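Long-range contact in biogenic amine-binding protein (Rhodnius prolixus, PDB 4GE1), which binds biogenic amines such as serotonin and norepinephrine in a lipocalin barrel and, as a salivary protein of a blood-feeding insect, probably sequesters those of the host: residues A[118-124]-A[135-141]. Numbering follows the deposited sequence.
With TSS (2-(1H-indol-3-yl)ethanamine), chain E.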
ATOM      1  N   SER A 118       5.140   7.020 -12.202  1.00 53.93           N
ATOM      2  CA  SER A 118       5.882   5.995 -12.939  1.00 53.83           C
ATOM      3  C   SER A 118       7.141   5.492 -12.225  1.00 52.54           C
ATOM      4  O   SER A 118       7.880   4.674 -12.770  1.00 46.06           O
ATOM      5  CB  SER A 118       6.207   6.464 -14.371  1.00 45.03           C
ATOM      6  OG  SER A 118       7.070   7.591 -14.393  1.00 56.81           O
ATOM      7  N   LYS A 119       7.379   5.968 -11.006  1.00 50.76           N
ATOM      8  CA  LYS A 119       8.545   5.528 -10.243  1.00 41.02           C
ATOM      9  C   LYS A 119       8.259   5.272  -8.767  1.00 45.32           C
ATOM     10  O   LYS A 119       8.516   4.172  -8.264  1.00 48.14           O
ATOM     11  CB  LYS A 119       9.694   6.525 -10.377  1.00 42.69           C
ATOM     12  CG  LYS A 119      10.410   6.463 -11.709  1.00 62.02           C
ATOM     13  CD  LYS A 119      11.578   7.424 -11.743  1.00 68.81           C
ATOM     14  CE  LYS A 119      12.361   7.272 -13.031  1.00 78.66           C
ATOM     15  NZ  LYS A 119      11.499   7.484 -14.227  1.00 85.73           N
ATOM     16  N   TYR A 120       7.735   6.285  -8.079  1.00 42.75           N
ATOM     17  CA  TYR A 120       7.591   6.226  -6.629  1.00 37.55           C
ATOM     18  C   TYR A 120       6.281   6.831  -6.138  1.00 35.43           C
ATOM     19  O   TYR A 120       5.680   7.673  -6.801  1.00 43.69           O
ATOM     20  CB  TYR A 120       8.746   6.972  -5.962  1.00 45.54           C
ATOM     21  CG  TYR A 120       8.565   8.482  -5.973  1.00 48.82           C
ATOM     22  CD1 TYR A 120       7.964   9.145  -4.900  1.00 49.10           C
ATOM     23  CD2 TYR A 120       8.980   9.241  -7.059  1.00 44.08           C
ATOM     24  CE1 TYR A 120       7.789  10.529  -4.914  1.00 44.14           C
ATOM     25  CE2 TYR A 120       8.812  10.622  -7.082  1.00 48.18           C
ATOM     26  CZ  TYR A 120       8.216  11.260  -6.008  1.00 51.51           C
ATOM     27  OH  TYR A 120       8.050  12.627  -6.033  1.00 50.59           O
ATOM     28  N   SER A 121       5.857   6.399  -4.960  1.00 39.46           N
ATOM     29  CA  SER A 121       4.777   7.059  -4.244  1.00 39.87           C
ATOM     30  C   SER A 121       5.039   6.943  -2.751  1.00 42.33           C
ATOM     31  O   SER A 121       5.675   5.998  -2.298  1.00 49.22           O
ATOM     32  CB  SER A 121       3.424   6.447  -4.597  1.00 38.07           C
ATOM     33  OG  SER A 121       3.368   5.077  -4.249  1.00 33.26           O
ATOM     34  N   VAL A 122       4.558   7.914  -1.991  1.00 42.01           N
ATOM     35  CA  VAL A 122       4.716   7.891  -0.545  1.00 41.68           C
ATOM     36  C   VAL A 122       3.334   7.981   0.090  1.00 43.91           C
ATOM     37  O   VAL A 122       2.530   8.841  -0.267  1.00 39.99           O
ATOM     38  CB  VAL A 122       5.621   9.031  -0.081  1.00 43.54           C
ATOM     39  CG1 VAL A 122       5.768   9.013   1.430  1.00 47.50           C
ATOM     40  CG2 VAL A 122       6.979   8.920  -0.774  1.00 33.92           C
ATOM     41  N   VAL A 123       3.038   7.070   1.007  1.00 34.44           N
ATOM     42  CA  VAL A 123       1.668   6.929   1.467  1.00 29.84           C
ATOM     43  C   VAL A 123       1.567   6.846   2.989  1.00 41.03           C
ATOM     44  O   VAL A 123       2.494   6.406   3.665  1.00 39.75           O
ATOM     45  CB  VAL A 123       0.973   5.698   0.802  1.00 37.22           C
ATOM     46  CG1 VAL A 123       1.519   4.367   1.362  1.00 31.87           C
ATOM     47  CG2 VAL A 123      -0.539   5.779   0.946  1.00 31.72           C
ATOM     48  N   HIS A 124       0.440   7.309   3.516  1.00 35.72           N
ATOM     49  CA  HIS A 124       0.081   7.077   4.904  1.00 27.87           C
ATOM     50  C   HIS A 124      -1.232   6.305   4.926  1.00 37.04           C
ATOM     51  O   HIS A 124      -2.227   6.740   4.334  1.00 34.53           O
ATOM     52  CB  HIS A 124      -0.060   8.406   5.656  1.00 31.83           C
ATOM     53  CG  HIS A 124      -0.667   8.265   7.019  1.00 42.63           C
ATOM     54  ND1 HIS A 124      -2.008   8.454   7.258  1.00 48.48           N
ATOM     55  CD2 HIS A 124      -0.108   7.951   8.213  1.00 45.52           C
ATOM     56  CE1 HIS A 124      -2.255   8.265   8.546  1.00 52.33           C
ATOM     57  NE2 HIS A 124      -1.122   7.958   9.144  1.00 51.45           N
ATOM     58  N   LEU A 135       0.568   3.201   9.100  1.00 26.60           N
ATOM     59  CA  LEU A 135       1.658   2.865   8.217  1.00 31.21           C
ATOM     60  C   LEU A 135       2.091   4.070   7.403  1.00 36.84           C
ATOM     61  O   LEU A 135       1.264   4.751   6.784  1.00 30.90           O
ATOM     62  CB  LEU A 135       1.229   1.734   7.280  1.00 32.58           C
ATOM     63  CG  LEU A 135       2.254   1.256   6.256  1.00 31.55           C
ATOM     64  CD1 LEU A 135       3.292   0.399   6.942  1.00 26.97           C
ATOM     65  CD2 LEU A 135       1.558   0.467   5.150  1.00 35.88           C
ATOM     66  N   TYR A 136       3.391   4.338   7.427  1.00 27.04           N
ATOM     67  CA  TYR A 136       4.009   5.234   6.459  1.00 35.64           C
ATOM     68  C   TYR A 136       4.867   4.389   5.522  1.00 37.65           C
ATOM     69  O   TYR A 136       5.760   3.665   5.972  1.00 38.75           O
ATOM     70  CB  TYR A 136       4.886   6.271   7.161  1.00 37.39           C
ATOM     71  CG  TYR A 136       4.125   7.373   7.856  1.00 40.83           C
ATOM     72  CD1 TYR A 136       3.661   8.474   7.149  1.00 45.34           C
ATOM     73  CD2 TYR A 136       3.886   7.322   9.224  1.00 45.99           C
ATOM     74  CE1 TYR A 136       2.975   9.490   7.781  1.00 51.72           C
ATOM     75  CE2 TYR A 136       3.204   8.334   9.868  1.00 51.14           C
ATOM     76  CZ  TYR A 136       2.753   9.416   9.142  1.00 53.35           C
ATOM     77  OH  TYR A 136       2.071  10.420   9.780  1.00 48.23           O
ATOM     78  N   ALA A 137       4.604   4.470   4.223  1.00 34.76           N
ATOM     79  CA  ALA A 137       5.283   3.584   3.278  1.00 31.25           C
ATOM     80  C   ALA A 137       5.871   4.296   2.064  1.00 38.29           C
ATOM     81  O   ALA A 137       5.225   5.150   1.454  1.00 32.28           O
ATOM     82  CB  ALA A 137       4.334   2.461   2.819  1.00 27.61           C
ATOM     83  N   VAL A 138       7.104   3.926   1.726  1.00 36.58           N
ATOM     84  CA  VAL A 138       7.692   4.276   0.440  1.00 34.39           C
ATOM     85  C   VAL A 138       7.472   3.131  -0.556  1.00 39.26           C
ATOM     86  O   VAL A 138       7.700   1.954  -0.243  1.00 32.69           O
ATOM     87  CB  VAL A 138       9.184   4.614   0.566  1.00 39.97           C
ATOM     88  CG1 VAL A 138       9.810   4.780  -0.809  1.00 36.83           C
ATOM     89  CG2 VAL A 138       9.361   5.885   1.395  1.00 34.11           C
ATOM     90  N   GLN A 139       7.006   3.485  -1.747  1.00 33.95           N
ATOM     91  CA  GLN A 139       6.611   2.502  -2.752  1.00 32.20           C
ATOM     92  C   GLN A 139       7.270   2.799  -4.099  1.00 33.42           C
ATOM     93  O   GLN A 139       7.450   3.957  -4.479  1.00 37.82           O
ATOM     94  CB  GLN A 139       5.080   2.451  -2.863  1.00 32.16           C
ATOM     95  CG  GLN A 139       4.401   2.267  -1.495  1.00 30.32           C
ATOM     96  CD  GLN A 139       2.883   2.237  -1.564  1.00 31.08           C
ATOM     97  OE1 GLN A 139       2.234   1.514  -0.811  1.00 32.92           O
ATOM     98  NE2 GLN A 139       2.310   3.033  -2.455  1.00 35.41           N
ATOM     99  N   SER A 140       7.659   1.746  -4.806  1.00 35.39           N
ATOM    100  CA  SER A 140       8.400   1.899  -6.049  1.00 35.82           C
ATOM    101  C   SER A 140       7.781   1.024  -7.135  1.00 34.66           C
ATOM    102  O   SER A 140       7.123   0.026  -6.842  1.00 40.58           O
ATOM    103  CB  SER A 140       9.864   1.521  -5.831  1.00 34.89           C
ATOM    104  OG  SER A 140      10.612   1.579  -7.040  1.00 39.91           O
ATOM    105  N   ARG A 141       7.972   1.416  -8.387  1.00 40.74           N
ATOM    106  CA  ARG A 141       7.524   0.606  -9.512  1.00 43.48           C
ATOM    107  C   ARG A 141       8.496  -0.551  -9.711  1.00 44.90           C
ATOM    108  O   ARG A 141       8.163  -1.549 -10.349  1.00 50.74           O
ATOM    109  CB  ARG A 141       7.422   1.450 -10.784  1.00 37.26           C
ATOM    110  CG  ARG A 141       6.277   2.471 -10.776  1.00 37.68           C
ATOM    111  CD  ARG A 141       4.910   1.811 -10.579  1.00 36.73           C
ATOM    112  NE  ARG A 141       3.814   2.682 -11.003  1.00 37.96           N
ATOM    113  CZ  ARG A 141       2.524   2.358 -10.935  1.00 40.52           C
ATOM    114  NH1 ARG A 141       2.159   1.183 -10.449  1.00 30.32           N
ATOM    115  NH2 ARG A 141       1.596   3.213 -11.362  1.00 38.33           N
TER
HETATM  116  N1  TSS E 201      -2.154  -3.741   2.250  1.00 34.81           N
HETATM  117  CA  TSS E 201      -2.483  -2.987   3.435  1.00 33.03           C
HETATM  118  CB  TSS E 201      -1.636  -1.791   3.739  1.00 28.36           C
HETATM  119  CG  TSS E 201      -1.161  -0.962   2.588  1.00 22.27           C
HETATM  120  CD1 TSS E 201       0.143  -0.861   2.126  1.00 26.25           C
HETATM  121  NE1 TSS E 201       0.179  -0.005   1.083  1.00 28.66           N
HETATM  122  CE2 TSS E 201      -1.095   0.461   0.830  1.00 29.18           C
HETATM  123  CD2 TSS E 201      -1.941  -0.109   1.748  1.00 23.34           C
HETATM  124  CZ2 TSS E 201      -1.599   1.358  -0.152  1.00 31.48           C
HETATM  125  CH2 TSS E 201      -2.954   1.672  -0.177  1.00 29.68           C
HETATM  126  CZ3 TSS E 201      -3.815   1.092   0.758  1.00 33.62           C
HETATM  127  CE3 TSS E 201      -3.319   0.204   1.720  1.00 23.18           C
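Five backbone hydrogen bonds join 118-124 to 135-141; the antiparallel strands within them, 120-124 and 135-140, belong to one beta hairpin and approach to 4.7 Å between axes. Ser121 and Gln139 form one hydrogen-bonded pair (Ser121 N to Gln139 O 3.0 Å, Gln139 N to Ser121 O 2.9 Å), and Val123 and Ala137 the next (Val123 N to Ala137 O and Ala137 N to Val123 O, both 2.9 Å). Past the strand end, Arg141 N still reaches Lys119 O at 2.8 Å. Gln139 NE2 also donates to Ser121 OG (2.9 Å) and to the hydroxyl of Tyr112. With the amide so held, Gln139 OE1 accepts a hydrogen bond from the indole NE1 of tryptamine at 3.2 Å, while Leu135 CD2 packs 3.6 Å from ligand CD1. Ser121, Val123, Ala137 and Gln139 share the face that looks into the barrel, where Val123 CG1 touches Ala137 CB (3.7 Å). Tyr120, Val122, His124, Tyr136, Val138 and Ser140 occupy the other face. There His124 CD2 lies over one face of the Tyr136 ring, 3.3 Å from its CZ, with the ring planes at 51°, and Val122 CG2 meets Val138 CG2 more loosely at 4.4 Å. At the end of the hairpin the guanidinium of Arg141 donates to the carbonyls of Ser23, Phe19 and Tyr117 and makes a cation-pi contact with Trp24, consistent with the Trp-Arg pair at the closed end of lipocalin barrels. In this barrel, strand 102-115 flanks 120-124 and strand 23-31 flanks 135-140, while helix 150-159 packs on the outer face against Tyr120, Val122 and Val138.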